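Side-chain contacts in mannan endo-1,4-beta-mannosidase (Mytilus edulis, PDB 2C0H), which hydrolyses 1,4-beta-mannosidic linkages within the backbones of mannans, galactomannans and glucomannans: residues 65-68 with 72-75; 129-134 with 205-210. The protein carries 3 engineered substitutions. All coordinates share one frame; numbering follows the deposited sequence.

Contact 1 and contact 2 lie on one flank of a (beta/alpha)8 barrel, one where a loop meets a strand end and one where two outer helices pack. Contact 1 comes first along the chain and closes before contact 2 opens; it folds the loop residues 72-75 back on the end of strand 61-68. Contact 2 then packs the start of helix 131-149 against helix 198-215 on the outside of the barrel. Their centres lie about 16 Å apart, with about 7 Å between nearest atoms, so they do not touch. Helix 131-149 nevertheless relates them: its Tyr-137 bonds to His-67 of contact 1 and also touches Gln-208 of contact 2.

Contact 1: residues 65-68 with 72-75; sequences WLHI and STPE
His-67 carries its CG anti to the carbonyl carbon (chi1 -49°), and Thr-73 sets OG1 between its own backbone N and carbonyl carbon (chi1 70°); together these torsions bring the hydroxyl oxygen to the ring edge, in front of the ND1 hydrogen. His-67 ND1 donates to Thr-73 OG1 over 2.9 Å in a nearly straight bond, 165° at the hydrogen, with the oxygen lying almost exactly in the ring plane. The next residue covers a face of the same ring: Pro-74 CD stands 3.8 Å from the centroid of the His-67 ring, close to its normal, in a CH-pi contact. The peptide bond before Pro-74 is cis, and the two adjacent residues it joins supply the edge partner and the face partner. Leu-66 CD2 lies over the opposite face, leaving the imidazole clasped between a leucine methyl and a proline methylene. Its far nitrogen, NE2, is hydrogen-bonded to Tyr-137 OH of helix 131-149, and the two bonds together hold the ring's rotation. Were His-67 an alanine, Thr-73 OG1 and the Tyr-137 hydroxyl would probably lose their mate and a gap would open beneath Pro-74. A water completes the junction, accepting from Ser-72 N at 2.9 Å and donating to His-67 O at 2.7 Å. Strand 61-68 also presents Trp-65, which probably binds substrate, as in related enzymes; the loop is thus fastened where a barrel strand ends, the end of the TIM barrel that carries the active site in glycoside hydrolase family 5.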
ATOM      1  N   TRP A  65       3.780   7.076  -3.814  1.00 11.81           N
ATOM      2  CA  TRP A  65       4.879   6.820  -2.866  1.00 12.01           C
ATOM      3  C   TRP A  65       5.455   8.134  -2.327  1.00 12.98           C
ATOM      4  O   TRP A  65       5.676   9.093  -3.079  1.00 13.59           O
ATOM      5  CB  TRP A  65       5.978   5.980  -3.527  1.00 12.19           C
ATOM      6  CG  TRP A  65       5.594   4.550  -3.914  1.00 11.91           C
ATOM      7  CD1 TRP A  65       4.338   3.984  -3.906  1.00 12.49           C
ATOM      8  CD2 TRP A  65       6.476   3.545  -4.389  1.00 12.40           C
ATOM      9  NE1 TRP A  65       4.406   2.685  -4.337  1.00 12.71           N
ATOM     10  CE2 TRP A  65       5.705   2.393  -4.660  1.00 12.71           C
ATOM     11  CE3 TRP A  65       7.856   3.507  -4.631  1.00 14.04           C
ATOM     12  CZ2 TRP A  65       6.283   1.204  -5.137  1.00 13.13           C
ATOM     13  CZ3 TRP A  65       8.423   2.331  -5.103  1.00 13.32           C
ATOM     14  CH2 TRP A  65       7.638   1.201  -5.351  1.00 14.10           C
ATOM     15  N   LEU A  66       5.713   8.168  -1.014  1.00 12.78           N
ATOM     16  CA  LEU A  66       6.088   9.383  -0.302  1.00 12.87           C
ATOM     17  C   LEU A  66       7.594   9.414   0.073  1.00 13.03           C
ATOM     18  O   LEU A  66       8.406   9.936  -0.694  1.00 14.36           O
ATOM     19  CB  LEU A  66       5.171   9.565   0.930  1.00 12.98           C
ATOM     20  CG  LEU A  66       5.242  10.935   1.631  1.00 13.56           C
ATOM     21  CD1 LEU A  66       4.648  12.047   0.791  1.00 15.66           C
ATOM     22  CD2 LEU A  66       4.502  10.888   2.952  1.00 14.29           C
ATOM     23  N   HIS A  67       8.004   8.826   1.194  1.00 13.12           N
ATOM     24  CA  HIS A  67       9.424   8.931   1.614  1.00 13.47           C
ATOM     25  C   HIS A  67      10.383   8.019   0.851  1.00 14.07           C
ATOM     26  O   HIS A  67      11.511   8.429   0.567  1.00 14.02           O
ATOM     27  CB  HIS A  67       9.616   8.623   3.101  1.00 13.57           C
ATOM     28  CG  HIS A  67       8.680   9.339   4.018  1.00 12.90           C
ATOM     29  ND1 HIS A  67       8.492  10.702   3.993  1.00 13.89           N
ATOM     30  CD2 HIS A  67       7.966   8.879   5.072  1.00 13.20           C
ATOM     31  CE1 HIS A  67       7.658  11.044   4.964  1.00 13.87           C
ATOM     32  NE2 HIS A  67       7.330   9.954   5.634  1.00 12.91           N
ATOM     33  N   ILE A  68       9.945   6.778   0.590  1.00 14.00           N
ATOM     34  CA  ILE A  68      10.693   5.726  -0.115  1.00 14.97           C
ATOM     35  C   ILE A  68      11.851   5.176   0.730  1.00 14.47           C
ATOM     36  O   ILE A  68      11.668   4.184   1.450  1.00 13.82           O
ATOM     37  CB  ILE A  68      11.065   6.169  -1.540  1.00 14.37           C
ATOM     38  CG1 ILE A  68       9.763   6.585  -2.260  1.00 15.52           C
ATOM     39  CG2 ILE A  68      11.787   5.044  -2.268  1.00 15.32           C
ATOM     40  CD1 ILE A  68       9.845   6.760  -3.783  1.00 16.43           C
ATOM     41  N   SER A  72      14.556  12.657   0.457  1.00 17.64           N
ATOM     42  CA  SER A  72      14.235  14.089   0.636  1.00 17.86           C
ATOM     43  C   SER A  72      13.352  14.392   1.852  1.00 17.15           C
ATOM     44  O   SER A  72      13.409  15.498   2.384  1.00 17.23           O
ATOM     45  CB  SER A  72      13.635  14.702  -0.643  1.00 18.86           C
ATOM     46  OG  SER A  72      12.351  14.196  -0.929  1.00 22.81           O
ATOM     47  N   THR A  73      12.547  13.422   2.281  1.00 15.65           N
ATOM     48  CA  THR A  73      11.687  13.545   3.467  1.00 15.94           C
ATOM     49  C   THR A  73      11.670  12.193   4.204  1.00 15.07           C
ATOM     50  O   THR A  73      11.863  11.154   3.601  1.00 14.04           O
ATOM     51  CB  THR A  73      10.232  13.952   3.105  1.00 15.82           C
ATOM     52  OG1 THR A  73       9.576  12.863   2.432  1.00 17.52           O
ATOM     53  CG2 THR A  73      10.184  15.213   2.209  1.00 17.01           C
ATOM     54  N   PRO A  74      11.495  12.188   5.537  1.00 14.12           N
ATOM     55  CA  PRO A  74      11.481  13.322   6.446  1.00 15.04           C
ATOM     56  C   PRO A  74      12.893  13.857   6.671  1.00 15.70           C
ATOM     57  O   PRO A  74      13.810  13.461   5.958  1.00 15.73           O
ATOM     58  CB  PRO A  74      10.909  12.700   7.723  1.00 14.18           C
ATOM     59  CG  PRO A  74      11.387  11.339   7.714  1.00 14.61           C
ATOM     60  CD  PRO A  74      11.341  10.914   6.261  1.00 14.22           C
ATOM     61  N   GLU A  75      13.076  14.733   7.665  1.00 16.17           N
ATOM     62  CA  GLU A  75      14.401  15.257   7.994  1.00 16.30           C
ATOM     63  C   GLU A  75      15.124  14.370   9.021  1.00 16.30           C
ATOM     64  O   GLU A  75      14.554  14.061  10.069  1.00 17.08           O
ATOM     65  CB  GLU A  75      14.278  16.684   8.537  1.00 17.54           C
ATOM     66  CG  GLU A  75      13.574  17.664   7.595  1.00 20.74           C
ATOM     67  CD  GLU A  75      14.168  17.684   6.183  1.00 26.68           C
ATOM     68  OE1 GLU A  75      15.312  18.171   6.031  1.00 31.60           O
ATOM     69  OE2 GLU A  75      13.492  17.229   5.218  1.00 31.98           O
TER
HETATM   70  O   HOH W   1      12.129  11.041   0.116  1.00 15.45           O

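Contact 2: residues 129-134 with 205-210; sequences VDTRKL and VNWQAA
The six-membered part of the Trp-207 indole takes Leu-134 and Thr-131 at a slant, neither squarely over a face nor at an edge. Leu-134 CD2 comes to 3.7 Å from Trp-207 CE3, while Thr-131 CB sits 3.6 Å from Trp-207 CH2, so the two residues, almost one helical turn apart, touch ring atoms on either side of CZ3. At the ring's edge, in its plane, lies Asn-206 OD1; the indole NE1 bonds to Gly-250 O, and Lys-252 makes a cation-pi contact with the ring. Leu-134 reaches across to helix 198-215 because its CG stands opposite the backbone N (chi1 -175°), and it spreads its branches, CD2 to the tryptophan and CD1 to the amide end of Gln-208, 4.1 Å from NE2. That amide is held through both its polar atoms, OE1 by Trp-112 NE1 and NE2 by Phe-204 O. Helices 131-149 and 198-215 are consecutive outer helices of the (beta/alpha)8 barrel, with strand 155-162 between them in sequence. Asp-130 is the N-cap of the first: its OD1 accepts from Lys-133 N at 3.3 Å, met from above the carboxylate plane, and weakly from Arg-132 N. The guanidinium of Arg-132 folds back on the same carboxylate, its NH1 making a salt bridge to Asp-130 OD1 at 2.7 Å.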
ATOM      1  N   VAL A 129      15.854  -1.385  12.418  1.00 17.02           N
ATOM      2  CA  VAL A 129      16.573  -2.203  13.392  1.00 17.60           C
ATOM      3  C   VAL A 129      16.736  -1.568  14.773  1.00 18.07           C
ATOM      4  O   VAL A 129      17.069  -2.295  15.712  1.00 18.85           O
ATOM      5  CB  VAL A 129      17.957  -2.650  12.874  1.00 18.05           C
ATOM      6  CG1 VAL A 129      17.812  -3.380  11.540  1.00 19.41           C
ATOM      7  CG2 VAL A 129      18.933  -1.490  12.762  1.00 18.15           C
ATOM      8  N   ASP A 130      16.524  -0.255  14.886  1.00 18.29           N
ATOM      9  CA  ASP A 130      16.671   0.509  16.147  1.00 17.97           C
ATOM     10  C   ASP A 130      15.323   1.106  16.569  1.00 17.15           C
ATOM     11  O   ASP A 130      14.814   2.076  15.965  1.00 16.55           O
ATOM     12  CB  ASP A 130      17.719   1.612  15.982  1.00 18.73           C
ATOM     13  CG  ASP A 130      18.059   2.325  17.292  1.00 20.55           C
ATOM     14  OD1 ASP A 130      17.147   2.557  18.121  1.00 22.86           O
ATOM     15  OD2 ASP A 130      19.249   2.668  17.485  1.00 23.96           O
ATOM     16  N   THR A 131      14.719   0.538  17.611  1.00 16.52           N
ATOM     17  CA  THR A 131      13.403   0.997  18.022  1.00 16.41           C
ATOM     18  C   THR A 131      13.360   2.480  18.475  1.00 15.36           C
ATOM     19  O   THR A 131      12.346   3.150  18.347  1.00 14.63           O
ATOM     20  CB  THR A 131      12.819   0.108  19.124  1.00 16.93           C
ATOM     21  OG1 THR A 131      13.741   0.030  20.212  1.00 18.98           O
ATOM     22  CG2 THR A 131      12.541  -1.299  18.592  1.00 18.42           C
ATOM     23  N   ARG A 132      14.469   3.011  18.983  1.00 14.92           N
ATOM     24  CA  ARG A 132      14.492   4.429  19.367  1.00 15.09           C
ATOM     25  C   ARG A 132      14.503   5.375  18.168  1.00 13.37           C
ATOM     26  O   ARG A 132      13.941   6.472  18.219  1.00 13.54           O
ATOM     27  CB  ARG A 132      15.656   4.704  20.315  1.00 15.52           C
ATOM     28  CG  ARG A 132      15.526   3.922  21.630  1.00 17.50           C
ATOM     29  CD  ARG A 132      16.734   4.025  22.554  1.00 21.08           C
ATOM     30  NE  ARG A 132      18.000   4.233  21.847  1.00 25.35           N
ATOM     31  CZ  ARG A 132      18.568   3.375  20.985  1.00 27.12           C
ATOM     32  NH1 ARG A 132      18.008   2.202  20.680  1.00 29.21           N
ATOM     33  NH2 ARG A 132      19.714   3.707  20.402  1.00 28.97           N
ATOM     34  N   LYS A 133      15.126   4.937  17.083  1.00 12.89           N
ATOM     35  CA  LYS A 133      15.065   5.674  15.828  1.00 12.70           C
ATOM     36  C   LYS A 133      13.641   5.607  15.245  1.00 12.09           C
ATOM     37  O   LYS A 133      13.089   6.641  14.845  1.00 12.32           O
ATOM     38  CB  LYS A 133      16.116   5.159  14.835  1.00 11.66           C
ATOM     39  CG  LYS A 133      17.564   5.422  15.283  1.00 12.67           C
ATOM     40  CD  LYS A 133      18.575   4.825  14.295  1.00 13.56           C
ATOM     41  CE  LYS A 133      19.992   5.075  14.764  1.00 13.42           C
ATOM     42  NZ  LYS A 133      21.018   4.656  13.758  1.00 15.52           N
ATOM     43  N   LEU A 134      13.047   4.415  15.235  1.00 12.77           N
ATOM     44  CA  LEU A 134      11.659   4.273  14.787  1.00 13.12           C
ATOM     45  C   LEU A 134      10.721   5.211  15.568  1.00 12.65           C
ATOM     46  O   LEU A 134       9.881   5.899  14.997  1.00 12.33           O
ATOM     47  CB  LEU A 134      11.174   2.838  14.923  1.00 13.31           C
ATOM     48  CG  LEU A 134       9.787   2.498  14.394  1.00 13.30           C
ATOM     49  CD1 LEU A 134       9.607   2.962  12.940  1.00 15.92           C
ATOM     50  CD2 LEU A 134       9.562   1.009  14.540  1.00 14.51           C
ATOM     51  N   VAL A 205       5.883  -2.595  11.096  1.00 11.55           N
ATOM     52  CA  VAL A 205       4.522  -2.376  10.658  1.00 11.38           C
ATOM     53  C   VAL A 205       3.604  -2.132  11.856  1.00 11.24           C
ATOM     54  O   VAL A 205       2.840  -1.184  11.855  1.00 11.89           O
ATOM     55  CB  VAL A 205       4.023  -3.561   9.826  1.00 11.18           C
ATOM     56  CG1 VAL A 205       2.570  -3.407   9.510  1.00 12.74           C
ATOM     57  CG2 VAL A 205       4.864  -3.687   8.519  1.00 12.03           C
ATOM     58  N   ASN A 206       3.702  -2.996  12.866  1.00 10.92           N
ATOM     59  CA  ASN A 206       2.875  -2.872  14.080  1.00 11.01           C
ATOM     60  C   ASN A 206       2.980  -1.474  14.722  1.00 10.92           C
ATOM     61  O   ASN A 206       1.971  -0.850  15.083  1.00 11.48           O
ATOM     62  CB  ASN A 206       3.299  -3.967  15.065  1.00 10.77           C
ATOM     63  CG  ASN A 206       2.529  -3.963  16.376  1.00 11.10           C
ATOM     64  OD1 ASN A 206       3.135  -3.805  17.448  1.00 13.38           O
ATOM     65  ND2 ASN A 206       1.226  -4.203  16.316  1.00 13.19           N
ATOM     66  N   TRP A 207       4.197  -0.962  14.869  1.00 11.09           N
ATOM     67  CA  TRP A 207       4.368   0.341  15.541  1.00 11.20           C
ATOM     68  C   TRP A 207       3.822   1.531  14.729  1.00 10.90           C
ATOM     69  O   TRP A 207       3.252   2.474  15.273  1.00 11.24           O
ATOM     70  CB  TRP A 207       5.836   0.567  15.893  1.00 11.71           C
ATOM     71  CG  TRP A 207       6.348  -0.243  17.083  1.00 12.33           C
ATOM     72  CD1 TRP A 207       5.887  -1.446  17.528  1.00 13.26           C
ATOM     73  CD2 TRP A 207       7.403   0.139  17.966  1.00 13.26           C
ATOM     74  NE1 TRP A 207       6.608  -1.853  18.638  1.00 14.47           N
ATOM     75  CE2 TRP A 207       7.547  -0.898  18.918  1.00 13.50           C
ATOM     76  CE3 TRP A 207       8.244   1.255  18.039  1.00 15.52           C
ATOM     77  CZ2 TRP A 207       8.498  -0.849  19.947  1.00 14.96           C
ATOM     78  CZ3 TRP A 207       9.208   1.299  19.064  1.00 15.07           C
ATOM     79  CH2 TRP A 207       9.310   0.253  19.997  1.00 14.84           C
ATOM     80  N   GLN A 208       3.992   1.506  13.405  1.00 10.93           N
ATOM     81  CA  GLN A 208       3.506   2.590  12.596  1.00 11.38           C
ATOM     82  C   GLN A 208       1.985   2.557  12.426  1.00 11.57           C
ATOM     83  O   GLN A 208       1.347   3.597  12.403  1.00 11.08           O
ATOM     84  CB  GLN A 208       4.244   2.621  11.257  1.00 11.73           C
ATOM     85  CG  GLN A 208       5.705   3.000  11.452  1.00 12.11           C
ATOM     86  CD  GLN A 208       6.491   2.976  10.172  1.00 12.48           C
ATOM     87  OE1 GLN A 208       6.517   3.966   9.433  1.00 14.03           O
ATOM     88  NE2 GLN A 208       7.135   1.868   9.906  1.00 14.76           N
ATOM     89  N   ALA A 209       1.417   1.360  12.340  1.00 11.28           N
ATOM     90  CA  ALA A 209      -0.035   1.205  12.298  1.00 11.81           C
ATOM     91  C   ALA A 209      -0.666   1.745  13.576  1.00 11.97           C
ATOM     92  O   ALA A 209      -1.650   2.457  13.524  1.00 13.22           O
ATOM     93  CB  ALA A 209      -0.405  -0.228  12.091  1.00 11.66           C
ATOM     94  N   ALA A 210      -0.061   1.425  14.716  1.00 12.37           N
ATOM     95  CA  ALA A 210      -0.583   1.924  15.984  1.00 12.92           C
ATOM     96  C   ALA A 210      -0.502   3.453  16.087  1.00 13.58           C
ATOM     97  O   ALA A 210      -1.439   4.101  16.574  1.00 14.30           O
ATOM     98  CB  ALA A 210       0.145   1.248  17.141  1.00 12.60           C
TER